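PDB 4QOO: catalase, which catalyses the breakdown of hydrogen peroxide to water and molecular oxygen at a heme buried in each of its four subunits. Local coordinates for residues 107-112 and 185-190; 132-137 and 178-183. One frame throughout, in Å; residues are numbered along the deposited sequence.

Contact 1: residues 107-112 and 185-190; sequences TLRDPR and EGIPAN. With RCO (resorcinol), chain G.
Arg-112 lays its guanidinium against the ring of Pro-188, whose CD sits 3.5 Å above the guanidinium plane near its rim, while NH1 and NH2 of that same group turn to the carbonyls of its own loop. The side chain doubles back at its second torsion (chi2 56°), bringing NH1 and NH2 end-on to the single oxygen Leu-108 O, at 2.8 and 2.9 Å, in the carbonyl plane. NH1 also donates to Asp-110 O, and NH2 to Glu-106 O, so the buried cation is held flat by backbone oxygens. With the guanidinium gone, as in an alanine here, Leu-108 O and Asp-110 O would probably lose these donors, and the ring of Pro-188 the flat group lying on it. Across the interface, Asp-110 N donates to Gly-186 O at 3.0 Å, and Arg-109 CA adds a CA-H...O contact to the same oxygen. In the catalase fold, 107-112 is a loop leading into strand 113-120, whereas 185-190 comes after helix 175-181 and leaves a 3-10 turn at 185-186. One water donates to Asp-110 O and Glu-185 O, tying the segments a second time. Ile-187 crosses Arg-109 at about a right angle; its CG1, anti to the carbonyl carbon (chi1 -44°), lies 3.8 Å from Arg-109 CA, and its CG2 rests 3.7 Å from Thr-107 O. Arg-109 sends NH1 past Gly-186 CA, 3.6 Å away, to Leu-181 O. Facing resorcinol, Asp-110 OD1 accepts from O1 of the ligand at 2.6 Å, and OD2 takes the backbone N-H groups of Val-98 and Ile-99.

Contact 2: residues 132-137 and 178-183; sequences LPIFFI and LTWLFS. With RCO (resorcinol), chain G; HEM (protoporphyrin IX containing Fe), chain E.
Pro-133 and Trp-180 meet in a CH-pi contact: the proline CD stands 3.7 Å from the centroid of the six-membered indole ring, only 15° off its normal, and CG lies 3.6 Å from CH2 of the indole. Lys-428 adds a cation-pi contact to the same indole, and His-176 meets it ring to ring. Aliphatic packing continues alongside. Ile-134, its CG1 between the backbone N and the carbonyl carbon (chi1 50°), brings CD1 to 3.6 Å from Trp-180 CD1, while Leu-132 splits its methyls, CD2 to the indole and CD1 to Leu-181 CD1 at 3.9 Å. At the other end, the ring of Phe-136 receives methyls at its edge, with CE2 3.8 Å from Leu-181 CD2 and 4.0 Å from Leu-178 CD2. Ligands flank this layer: Leu-181 CD2 touches the resorcinol ring, and one face of Phe-135 takes the heme methyl CMC. The two segments share no hydrogen bonds; inside 178-183, Ser-183 OG and N both donate to Trp-180 O, just as the helix gives way to loop. An interface of apolar groups and aromatic rings is consistent with close fit, rather than directed polar bonds, joining the loop before helix 143-150 to helix 175-181.

The two contacts lie 12 Å apart, centre to centre, on the same side of the chain's centre. In sequence order come 107-112, 132-137, 178-183 and 185-190, so contact 2 is nested inside the loop that contact 1 closes. Strands 113-120 and 123-130 connect the first two segments; helix 175-181 ends within 178-183, and the chain turns from there into 185-190. The contacts touch directly, Arg-109 CD packing on Phe-182 CE1 and Asp-110 on Leu-181 CD1. Both border the resorcinol: contact 1 supplies the carboxylate that accepts from it, contact 2 apolar side chains that touch its ring. Both also lie near the heme, the Arg-112 side chain about 8 Å from it at nearest atoms.

Contact 1: residues 107-112 and 185-190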
# COMPACT_ATOMS: atom_id res chain seq x y z
N THR A 107 -1.67 -19.97 -25.39
CA THR A 107 -2.42 -20.77 -26.42
C THR A 107 -3.94 -20.62 -26.25
O THR A 107 -4.73 -21.27 -26.96
CB THR A 107 -2.10 -22.26 -26.22
OG1 THR A 107 -2.14 -22.56 -24.84
CG2 THR A 107 -0.72 -22.63 -26.74
N LEU A 108 -4.40 -19.76 -25.32
CA LEU A 108 -5.85 -19.53 -25.15
C LEU A 108 -6.39 -18.53 -26.19
O LEU A 108 -5.66 -17.61 -26.61
CB LEU A 108 -6.13 -18.99 -23.76
CG LEU A 108 -5.52 -19.80 -22.58
CD1 LEU A 108 -6.02 -19.17 -21.29
CD2 LEU A 108 -5.91 -21.27 -22.65
N ARG A 109 -7.68 -18.64 -26.55
CA ARG A 109 -8.37 -17.62 -27.34
C ARG A 109 -8.52 -16.30 -26.57
O ARG A 109 -8.76 -16.28 -25.36
CB ARG A 109 -9.77 -18.14 -27.78
CG ARG A 109 -10.61 -17.18 -28.60
CD ARG A 109 -11.86 -17.80 -29.26
NE ARG A 109 -11.64 -19.14 -29.82
CZ ARG A 109 -11.04 -19.41 -30.99
NH1 ARG A 109 -10.66 -18.46 -31.84
NH2 ARG A 109 -10.86 -20.66 -31.32
N ASP A 110 -8.26 -15.21 -27.25
CA ASP A 110 -8.26 -13.86 -26.62
C ASP A 110 -7.77 -12.89 -27.68
O ASP A 110 -6.87 -13.24 -28.48
CB ASP A 110 -7.26 -13.77 -25.42
CG ASP A 110 -7.92 -13.63 -24.01
OD1 ASP A 110 -9.19 -13.51 -23.85
OD2 ASP A 110 -7.09 -13.66 -22.98
N PRO A 111 -8.19 -11.64 -27.58
CA PRO A 111 -7.36 -10.62 -28.23
C PRO A 111 -5.95 -10.61 -27.68
O PRO A 111 -5.74 -11.08 -26.56
CB PRO A 111 -8.05 -9.31 -27.85
CG PRO A 111 -9.38 -9.71 -27.37
CD PRO A 111 -9.23 -11.02 -26.75
N ARG A 112 -5.00 -10.10 -28.45
CA ARG A 112 -3.66 -9.92 -27.95
C ARG A 112 -3.36 -8.40 -27.85
O ARG A 112 -3.64 -7.65 -28.77
CB ARG A 112 -2.67 -10.58 -28.91
CG ARG A 112 -2.17 -11.94 -28.45
CD ARG A 112 -3.30 -12.91 -28.20
NE ARG A 112 -2.82 -14.25 -27.88
CZ ARG A 112 -3.63 -15.30 -27.68
NH1 ARG A 112 -4.96 -15.14 -27.72
NH2 ARG A 112 -3.14 -16.48 -27.39
N GLU A 185 -7.97 -16.29 -35.88
CA GLU A 185 -7.12 -15.17 -35.46
C GLU A 185 -7.37 -14.91 -33.96
O GLU A 185 -6.59 -14.16 -33.34
CB GLU A 185 -7.34 -13.89 -36.28
CG GLU A 185 -6.14 -12.90 -36.16
CD GLU A 185 -6.25 -11.69 -37.07
OE1 GLU A 185 -7.12 -11.70 -38.00
OE2 GLU A 185 -5.42 -10.72 -36.88
N GLY A 186 -8.40 -15.52 -33.38
CA GLY A 186 -8.55 -15.55 -31.93
C GLY A 186 -7.39 -16.22 -31.18
O GLY A 186 -7.20 -15.93 -29.97
N ILE A 187 -6.56 -16.98 -31.89
CA ILE A 187 -5.32 -17.57 -31.30
C ILE A 187 -4.16 -17.34 -32.29
O ILE A 187 -3.78 -18.24 -33.07
CB ILE A 187 -5.43 -19.07 -31.00
CG1 ILE A 187 -6.78 -19.44 -30.31
CG2 ILE A 187 -4.23 -19.53 -30.17
CD1 ILE A 187 -7.04 -20.92 -30.19
N PRO A 188 -3.52 -16.16 -32.21
CA PRO A 188 -2.26 -15.98 -32.93
C PRO A 188 -1.19 -17.01 -32.62
O PRO A 188 -1.08 -17.48 -31.47
CB PRO A 188 -1.80 -14.59 -32.49
CG PRO A 188 -3.06 -13.92 -32.03
CD PRO A 188 -3.85 -15.01 -31.36
N ALA A 189 -0.38 -17.35 -33.63
CA ALA A 189 0.61 -18.40 -33.47
C ALA A 189 1.66 -17.99 -32.43
O ALA A 189 2.22 -18.84 -31.74
CB ALA A 189 1.29 -18.71 -34.80
N ASN A 190 1.96 -16.69 -32.42
CA ASN A 190 2.89 -16.11 -31.50
C ASN A 190 2.74 -14.59 -31.61
O ASN A 190 1.85 -14.10 -32.33
CB ASN A 190 4.32 -16.64 -31.80
CG ASN A 190 4.73 -16.36 -33.20
OD1 ASN A 190 4.78 -15.18 -33.61
ND2 ASN A 190 4.99 -17.42 -33.99
C1 RCO G . -12.19 -13.85 -25.03
C2 RCO G . -11.78 -15.14 -24.75
C3 RCO G . -12.67 -16.23 -25.03
C4 RCO G . -13.94 -16.01 -25.52
C5 RCO G . -14.32 -14.74 -25.77
C6 RCO G . -13.46 -13.67 -25.53
O1 RCO G . -11.42 -12.73 -24.89
O3 RCO G . -12.32 -17.51 -24.76
O HOH W 1 -6.65 -12.65 -31.18

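Contact 2: residues 132-137 and 178-183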
# COMPACT_ATOMS: atom_id res chain seq x y z
N LEU A 132 -6.49 -7.31 -32.89
CA LEU A 132 -7.79 -7.16 -33.61
C LEU A 132 -8.18 -5.65 -33.65
O LEU A 132 -7.87 -4.89 -32.72
CB LEU A 132 -8.91 -7.97 -32.93
CG LEU A 132 -8.58 -9.46 -32.76
CD1 LEU A 132 -9.74 -10.14 -32.05
CD2 LEU A 132 -8.37 -10.11 -34.12
N PRO A 133 -8.82 -5.21 -34.73
CA PRO A 133 -8.97 -3.75 -34.96
C PRO A 133 -10.24 -3.10 -34.40
O PRO A 133 -10.43 -1.89 -34.55
CB PRO A 133 -8.96 -3.65 -36.52
CG PRO A 133 -9.57 -4.92 -36.93
CD PRO A 133 -9.14 -5.98 -35.94
N ILE A 134 -11.08 -3.89 -33.75
CA ILE A 134 -12.36 -3.42 -33.16
C ILE A 134 -12.52 -3.94 -31.74
O ILE A 134 -11.65 -4.63 -31.24
CB ILE A 134 -13.54 -3.86 -33.97
CG1 ILE A 134 -13.45 -5.37 -34.24
CG2 ILE A 134 -13.59 -3.16 -35.32
CD1 ILE A 134 -14.76 -5.97 -34.64
N PHE A 135 -13.60 -3.58 -31.09
CA PHE A 135 -13.81 -4.02 -29.72
C PHE A 135 -15.24 -4.52 -29.51
O PHE A 135 -16.08 -4.36 -30.36
CB PHE A 135 -13.43 -2.91 -28.73
CG PHE A 135 -12.87 -3.42 -27.41
CD1 PHE A 135 -11.71 -4.15 -27.38
CD2 PHE A 135 -13.54 -3.21 -26.22
CE1 PHE A 135 -11.17 -4.62 -26.19
CE2 PHE A 135 -13.01 -3.67 -25.02
CZ PHE A 135 -11.84 -4.39 -25.02
N PHE A 136 -15.45 -5.19 -28.38
CA PHE A 136 -16.72 -5.81 -28.05
C PHE A 136 -17.78 -4.77 -27.70
O PHE A 136 -18.95 -5.05 -27.79
CB PHE A 136 -16.59 -6.67 -26.78
CG PHE A 136 -15.52 -7.73 -26.82
CD1 PHE A 136 -14.24 -7.46 -26.31
CD2 PHE A 136 -15.81 -9.00 -27.25
CE1 PHE A 136 -13.24 -8.41 -26.30
CE2 PHE A 136 -14.82 -9.98 -27.23
CZ PHE A 136 -13.54 -9.70 -26.76
N ILE A 137 -17.36 -3.62 -27.18
CA ILE A 137 -18.24 -2.64 -26.56
C ILE A 137 -17.76 -1.25 -27.00
O ILE A 137 -16.68 -1.14 -27.57
CB ILE A 137 -18.27 -2.71 -25.02
CG1 ILE A 137 -16.84 -2.66 -24.41
CG2 ILE A 137 -18.99 -3.97 -24.54
CD1 ILE A 137 -16.85 -2.34 -22.94
N LEU A 178 -16.88 -10.52 -32.14
CA LEU A 178 -16.93 -11.96 -31.96
C LEU A 178 -16.70 -12.65 -33.30
O LEU A 178 -16.14 -13.72 -33.37
CB LEU A 178 -18.24 -12.37 -31.31
CG LEU A 178 -18.47 -11.77 -29.93
CD1 LEU A 178 -19.89 -12.00 -29.49
CD2 LEU A 178 -17.52 -12.46 -28.93
N THR A 179 -17.12 -12.01 -34.40
CA THR A 179 -16.94 -12.56 -35.75
C THR A 179 -15.43 -12.63 -36.14
O THR A 179 -15.02 -13.54 -36.87
CB THR A 179 -17.84 -11.79 -36.75
OG1 THR A 179 -19.18 -11.86 -36.25
CG2 THR A 179 -17.80 -12.35 -38.12
N TRP A 180 -14.62 -11.72 -35.61
CA TRP A 180 -13.17 -11.80 -35.75
C TRP A 180 -12.53 -12.74 -34.74
O TRP A 180 -11.68 -13.56 -35.08
CB TRP A 180 -12.51 -10.41 -35.57
CG TRP A 180 -12.68 -9.41 -36.56
CD1 TRP A 180 -13.80 -8.71 -36.84
CD2 TRP A 180 -11.63 -8.87 -37.43
NE1 TRP A 180 -13.53 -7.77 -37.81
CE2 TRP A 180 -12.23 -7.89 -38.23
CE3 TRP A 180 -10.27 -9.19 -37.63
CZ2 TRP A 180 -11.52 -7.18 -39.21
CZ3 TRP A 180 -9.56 -8.45 -38.54
CH2 TRP A 180 -10.18 -7.48 -39.35
N LEU A 181 -12.94 -12.63 -33.48
CA LEU A 181 -12.30 -13.38 -32.40
C LEU A 181 -12.53 -14.89 -32.50
O LEU A 181 -11.65 -15.66 -32.10
CB LEU A 181 -12.83 -12.89 -31.04
CG LEU A 181 -12.22 -13.53 -29.81
CD1 LEU A 181 -10.77 -13.13 -29.71
CD2 LEU A 181 -13.02 -13.05 -28.61
N PHE A 182 -13.65 -15.31 -33.11
CA PHE A 182 -13.89 -16.73 -33.27
C PHE A 182 -13.47 -17.29 -34.61
O PHE A 182 -13.63 -18.50 -34.84
CB PHE A 182 -15.32 -17.09 -32.89
CG PHE A 182 -15.52 -17.19 -31.41
CD1 PHE A 182 -15.30 -18.37 -30.75
CD2 PHE A 182 -15.92 -16.08 -30.68
CE1 PHE A 182 -15.44 -18.47 -29.39
CE2 PHE A 182 -16.09 -16.16 -29.32
CZ PHE A 182 -15.88 -17.37 -28.67
N SER A 183 -12.85 -16.47 -35.45
CA SER A 183 -11.94 -16.96 -36.52
C SER A 183 -10.72 -17.53 -35.86
O SER A 183 -10.55 -17.41 -34.65
CB SER A 183 -11.58 -15.87 -37.50
OG SER A 183 -10.54 -15.03 -37.03
C1 RCO G . -12.19 -13.85 -25.03
C2 RCO G . -11.78 -15.14 -24.75
C3 RCO G . -12.67 -16.23 -25.03
C4 RCO G . -13.94 -16.01 -25.52
C5 RCO G . -14.32 -14.74 -25.77
C6 RCO G . -13.46 -13.67 -25.53
O1 RCO G . -11.42 -12.73 -24.89
O3 RCO G . -12.32 -17.51 -24.76
CHA HEM E . -4.35 -2.99 -20.09
CHB HEM E . -8.46 -0.75 -18.98
CHC HEM E . -9.84 -1.24 -23.66
CHD HEM E . -5.40 -2.73 -24.82
C1A HEM E . -5.35 -2.37 -19.40
C2A HEM E . -5.31 -2.15 -17.99
C3A HEM E . -6.48 -1.52 -17.67
C4A HEM E . -7.22 -1.35 -18.88
CMA HEM E . -6.89 -1.02 -16.30
CAA HEM E . -4.16 -2.51 -17.06
CBA HEM E . -2.97 -1.58 -17.44
CGA HEM E . -1.77 -1.53 -16.47
O1A HEM E . -0.69 -0.97 -16.80
O2A HEM E . -1.89 -2.01 -15.33
C1B HEM E . -9.20 -0.73 -20.19
C2B HEM E . -10.53 -0.19 -20.28
C3B HEM E . -10.92 -0.35 -21.56
C4B HEM E . -9.79 -0.96 -22.29
CMB HEM E . -11.37 0.42 -19.20
CAB HEM E . -12.19 0.08 -22.17
CBB HEM E . -12.92 1.01 -21.54
C1C HEM E . -8.73 -1.65 -24.39
C2C HEM E . -8.57 -1.49 -25.77
C3C HEM E . -7.32 -1.95 -26.09
C4C HEM E . -6.68 -2.32 -24.91
CMC HEM E . -9.59 -1.00 -26.73
CAC HEM E . -6.68 -1.90 -27.36
CBC HEM E . -7.11 -1.02 -28.21
C1D HEM E . -4.79 -2.92 -23.58
C2D HEM E . -3.44 -3.46 -23.52
C3D HEM E . -3.12 -3.54 -22.20
C4D HEM E . -4.32 -3.06 -21.47
CMD HEM E . -2.65 -3.80 -24.77
CAD HEM E . -1.82 -4.06 -21.64
CBD HEM E . -0.76 -2.93 -21.63
CGD HEM E . 0.50 -3.50 -21.03
O1D HEM E . 1.29 -4.14 -21.78
O2D HEM E . 0.70 -3.33 -19.77
NA HEM E . -6.49 -1.85 -19.94
NB HEM E . -8.83 -1.12 -21.41
NC HEM E . -7.53 -2.05 -23.90
ND HEM E . -5.29 -2.69 -22.35
FE HEM E . -6.98 -1.93 -21.91